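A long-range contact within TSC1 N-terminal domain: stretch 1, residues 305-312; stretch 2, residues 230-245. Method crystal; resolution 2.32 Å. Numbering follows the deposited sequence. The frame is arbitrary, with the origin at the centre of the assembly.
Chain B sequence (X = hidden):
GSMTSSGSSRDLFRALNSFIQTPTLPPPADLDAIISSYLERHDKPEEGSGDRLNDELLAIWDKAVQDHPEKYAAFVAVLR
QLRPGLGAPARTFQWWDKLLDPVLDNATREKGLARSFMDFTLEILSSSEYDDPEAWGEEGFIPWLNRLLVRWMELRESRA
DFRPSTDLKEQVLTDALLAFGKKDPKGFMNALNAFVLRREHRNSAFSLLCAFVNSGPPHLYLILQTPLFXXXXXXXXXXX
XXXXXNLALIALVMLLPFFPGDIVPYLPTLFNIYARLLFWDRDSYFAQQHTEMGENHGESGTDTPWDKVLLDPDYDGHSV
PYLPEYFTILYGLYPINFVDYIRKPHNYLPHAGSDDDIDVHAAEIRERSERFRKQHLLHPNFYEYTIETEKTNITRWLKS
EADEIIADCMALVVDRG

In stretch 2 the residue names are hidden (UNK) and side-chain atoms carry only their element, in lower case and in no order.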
# COMPACT_ATOMS: atom_id res chain seq x y z
N PRO B 305 19.17 -26.61 26.83
CA PRO B 305 17.75 -26.62 26.47
C PRO B 305 17.17 -25.21 26.45
O PRO B 305 17.77 -24.30 25.88
CB PRO B 305 17.11 -27.47 27.58
CG PRO B 305 18.22 -28.34 28.07
CD PRO B 305 19.46 -27.51 27.97
N TRP B 306 16.01 -25.03 27.07
CA TRP B 306 15.36 -23.73 27.14
C TRP B 306 14.26 -23.81 28.19
O TRP B 306 13.43 -24.72 28.14
CB TRP B 306 14.77 -23.31 25.78
CG TRP B 306 14.10 -21.97 25.82
CD1 TRP B 306 12.76 -21.72 25.93
CD2 TRP B 306 14.74 -20.69 25.78
NE1 TRP B 306 12.52 -20.37 25.94
CE2 TRP B 306 13.73 -19.71 25.85
CE3 TRP B 306 16.07 -20.28 25.68
CZ2 TRP B 306 14.01 -18.35 25.84
CZ3 TRP B 306 16.34 -18.92 25.66
CH2 TRP B 306 15.32 -17.98 25.74
N ASP B 307 14.27 -22.87 29.12
CA ASP B 307 13.29 -22.83 30.20
C ASP B 307 12.15 -21.94 29.73
O ASP B 307 12.24 -20.71 29.79
CB ASP B 307 13.93 -22.31 31.48
CG ASP B 307 13.09 -22.58 32.71
OD1 ASP B 307 12.14 -23.39 32.61
OD2 ASP B 307 13.36 -21.98 33.78
N LYS B 308 11.07 -22.56 29.27
CA LYS B 308 9.95 -21.82 28.71
C LYS B 308 9.17 -21.10 29.80
O LYS B 308 9.02 -21.60 30.92
CB LYS B 308 9.01 -22.76 27.96
CG LYS B 308 9.63 -23.44 26.75
CD LYS B 308 8.55 -24.11 25.91
CE LYS B 308 7.59 -24.92 26.77
NZ LYS B 308 6.49 -25.53 25.97
N VAL B 309 8.68 -19.91 29.47
CA VAL B 309 7.67 -19.24 30.28
C VAL B 309 6.31 -19.70 29.77
O VAL B 309 5.97 -19.50 28.60
CB VAL B 309 7.81 -17.72 30.21
CG1 VAL B 309 6.73 -17.05 31.05
CG2 VAL B 309 9.19 -17.29 30.67
N LEU B 310 5.52 -20.31 30.65
CA LEU B 310 4.24 -20.87 30.25
C LEU B 310 3.19 -19.77 30.17
O LEU B 310 3.41 -18.62 30.58
CB LEU B 310 3.81 -21.97 31.22
CG LEU B 310 4.86 -23.04 31.49
CD1 LEU B 310 4.35 -24.06 32.50
CD2 LEU B 310 5.30 -23.72 30.20
N LEU B 311 2.03 -20.12 29.63
CA LEU B 311 0.94 -19.17 29.53
C LEU B 311 0.45 -18.80 30.93
O LEU B 311 0.19 -19.68 31.75
CB LEU B 311 -0.21 -19.75 28.70
CG LEU B 311 -1.40 -18.83 28.43
CD1 LEU B 311 -1.12 -17.90 27.26
CD2 LEU B 311 -2.66 -19.65 28.18
N ASP B 312 0.34 -17.50 31.19
CA ASP B 312 -0.17 -17.00 32.46
C ASP B 312 -1.66 -16.73 32.31
O ASP B 312 -2.05 -15.71 31.73
CB ASP B 312 0.58 -15.74 32.89
CG ASP B 312 0.21 -15.29 34.29
OD1 ASP B 312 -0.54 -16.02 34.98
OD2 ASP B 312 0.67 -14.21 34.71
N UNK B 230 20.11 -14.46 19.71
CA UNK B 230 19.54 -15.77 19.48
C UNK B 230 18.52 -16.18 20.52
O UNK B 230 17.56 -16.89 20.21
N UNK B 231 18.72 -15.75 21.77
CA UNK B 231 17.78 -16.11 22.83
C UNK B 231 16.51 -15.26 22.78
O UNK B 231 15.46 -15.71 23.24
o UNK B 231 19.08 -18.29 24.15
c UNK B 231 18.45 -15.99 24.20
c UNK B 231 19.38 -17.15 24.49
n UNK B 231 20.51 -16.86 25.13
N UNK B 232 16.60 -14.04 22.25
CA UNK B 232 15.39 -13.27 21.96
C UNK B 232 14.53 -14.02 20.95
O UNK B 232 13.32 -14.20 21.15
c UNK B 232 17.18 -9.83 22.00
c UNK B 232 14.50 -11.12 21.01
c UNK B 232 16.51 -11.08 22.52
c UNK B 232 15.75 -11.87 21.44
N UNK B 233 15.14 -14.48 19.85
CA UNK B 233 14.41 -15.26 18.86
C UNK B 233 13.93 -16.58 19.44
O UNK B 233 12.85 -17.07 19.09
c UNK B 233 16.57 -14.63 15.66
c UNK B 233 15.89 -14.27 16.97
c UNK B 233 14.82 -13.20 16.74
c UNK B 233 15.30 -15.51 17.64
N UNK B 234 14.72 -17.18 20.34
CA UNK B 234 14.33 -18.45 20.95
C UNK B 234 13.10 -18.28 21.83
O UNK B 234 12.21 -19.14 21.85
c UNK B 234 15.50 -19.02 21.74
n UNK B 234 17.70 -20.54 22.02
o UNK B 234 16.61 -22.36 22.76
c UNK B 234 15.29 -20.44 22.23
c UNK B 234 16.60 -21.20 22.37
N UNK B 235 13.02 -17.17 22.58
CA UNK B 235 11.82 -16.88 23.35
C UNK B 235 10.62 -16.68 22.44
O UNK B 235 9.51 -17.15 22.74
o UNK B 235 10.86 -15.30 24.93
c UNK B 235 12.04 -15.65 24.23
N UNK B 236 10.81 -15.99 21.32
CA UNK B 236 9.72 -15.75 20.38
C UNK B 236 9.21 -17.05 19.77
O UNK B 236 8.04 -17.12 19.36
c UNK B 236 10.17 -14.78 19.29
c UNK B 236 10.35 -13.33 19.72
c UNK B 236 9.01 -12.63 19.82
c UNK B 236 11.26 -12.59 18.74
N UNK B 237 10.06 -18.07 19.68
CA UNK B 237 9.66 -19.34 19.07
C UNK B 237 9.07 -20.33 20.07
O UNK B 237 8.28 -21.19 19.67
c UNK B 237 11.35 -19.30 17.13
o UNK B 237 13.57 -19.47 16.24
n UNK B 237 12.31 -21.33 16.23
c UNK B 237 12.51 -20.04 16.49
c UNK B 237 10.86 -20.00 18.39
N UNK B 238 9.43 -20.23 21.35
CA UNK B 238 9.11 -21.28 22.30
C UNK B 238 8.24 -20.83 23.46
O UNK B 238 7.35 -21.58 23.87
c UNK B 238 10.40 -21.89 22.87
c UNK B 238 12.62 -22.98 22.44
c UNK B 238 11.30 -22.53 21.83
c UNK B 238 13.54 -23.58 21.41
n UNK B 238 14.69 -24.28 22.04
N UNK B 239 8.47 -19.64 24.01
CA UNK B 239 7.69 -19.19 25.16
C UNK B 239 6.21 -19.11 24.81
O UNK B 239 5.83 -18.82 23.67
o UNK B 239 10.24 -16.94 26.49
c UNK B 239 8.19 -17.84 25.66
o UNK B 239 9.80 -19.04 26.93
c UNK B 239 9.51 -17.95 26.41
N UNK B 240 5.37 -19.38 25.81
CA UNK B 240 3.93 -19.49 25.60
C UNK B 240 3.14 -18.41 26.32
O UNK B 240 1.91 -18.40 26.21
o UNK B 240 2.94 -23.45 26.79
o UNK B 240 4.20 -24.39 25.26
c UNK B 240 3.73 -23.39 25.83
c UNK B 240 3.45 -20.88 26.05
c UNK B 240 4.16 -22.02 25.33
N UNK B 241 3.80 -17.50 27.03
CA UNK B 241 3.13 -16.37 27.65
C UNK B 241 3.01 -15.24 26.64
O UNK B 241 4.01 -14.82 26.04
o UNK B 241 3.36 -14.68 29.38
c UNK B 241 3.90 -15.90 28.89
N UNK B 242 1.78 -14.75 26.44
CA UNK B 242 1.57 -13.63 25.52
C UNK B 242 2.37 -12.41 25.96
O UNK B 242 2.89 -11.66 25.12
o UNK B 242 -0.66 -14.50 25.19
c UNK B 242 0.08 -13.30 25.44
c UNK B 242 -0.18 -12.31 24.31
N UNK B 243 2.49 -12.19 27.27
CA UNK B 243 3.22 -11.04 27.78
C UNK B 243 4.71 -11.16 27.49
O UNK B 243 5.35 -10.19 27.06
c UNK B 243 3.46 -7.28 30.31
c UNK B 243 2.91 -8.42 29.76
c UNK B 243 4.66 -7.34 30.98
c UNK B 243 5.31 -8.55 31.11
c UNK B 243 3.56 -9.64 29.87
c UNK B 243 2.97 -10.89 29.28
c UNK B 243 4.77 -9.69 30.56
N UNK B 244 5.29 -12.34 27.72
CA UNK B 244 6.72 -12.53 27.50
C UNK B 244 7.08 -12.36 26.03
O UNK B 244 8.03 -11.65 25.69
c UNK B 244 8.66 -14.05 27.94
o UNK B 244 6.72 -14.08 29.36
c UNK B 244 7.15 -13.91 28.01
N UNK B 245 6.34 -13.03 25.15
CA UNK B 245 6.64 -12.97 23.72
C UNK B 245 6.49 -11.54 23.20
O UNK B 245 7.26 -11.10 22.34
c UNK B 245 5.74 -13.95 22.95
c UNK B 245 5.96 -13.83 21.46
c UNK B 245 5.99 -15.38 23.42

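Position 230 has no side-chain atoms and lies out of reach of stretch 1, which makes it Gly 230. Position 231 has two carbons, the second carrying an oxygen and a nitrogen; the oxygen sits 3.2 Å from Trp 306 CZ3, at the ring edge. This is Asn 231. Position 232 has four carbons forked at the first, one arm two carbons long, and points away: Ile 232. Position 233 also has four carbons but forks at the second, again pointing away: Leu 233.

Position 234 shows three carbons in a row, the third bearing oxygen and nitrogen, with the chain lying over the indole. It is Gln 234, whose CG sits 3.7 Å from the centroid of the Trp 306 six-membered ring, a CH-pi contact over the face. Position 235 is one carbon then one oxygen, its CB 3.7 Å from Trp 306 CZ2: Ser 235. Position 236, four carbons forked at the second, points away and is Leu 236. Position 237, three carbons ending in oxygen and nitrogen, stays out of reach: Gln 237. Position 238 runs four carbons in a row to a nitrogen, and its third carbon lies beside the indole; it is Lys 238, with CD 3.7 Å from Trp 306 CD1 and NZ hydrogen-bonded to Gln 234 OE1.

Position 239 has two carbons, the second with two oxygens. One oxygen accepts from Trp 306 NE1 at 3.2 Å and from Val 309 N at 2.9 Å; a carboxylate on so short a stem is Asp 239, and its OD1 takes both donors. Position 240 is one carbon longer, and one oxygen lies 2.7 Å from Lys 308 NZ in a salt bridge: Glu 240. Position 241, one carbon and one oxygen, has CB 3.7 Å from Val 309 CG1; Ser 241 caps the next helix weakly through OG.

Position 242 forks into one oxygen and one carbon, the oxygen 4.0 Å from Leu 311 CD1: Thr 242. Position 243 is a carbon and a six-carbon ring, and its ring end leads away: Phe 243. Position 244 has the same fork as Thr 242, its oxygen 3.4 Å from Val 309 CG1: Thr 244. Position 245, three carbons forked at the first, is Val 245, out of reach.

The rule is a helix end read by an extended segment. Trp 306 packs on the last turns, while Asp 239, the first residue past the helix, joins the indole of Trp 306 to the backbone of Val 309 through OD1. Val 309 O answers by accepting from Glu 240 N at 2.9 Å and, weakly, from Ser 241 N at 3.3 Å, fixing the register between the segments.

Stretch 2, residues 230-245: GNILQSLQKDESTFTV
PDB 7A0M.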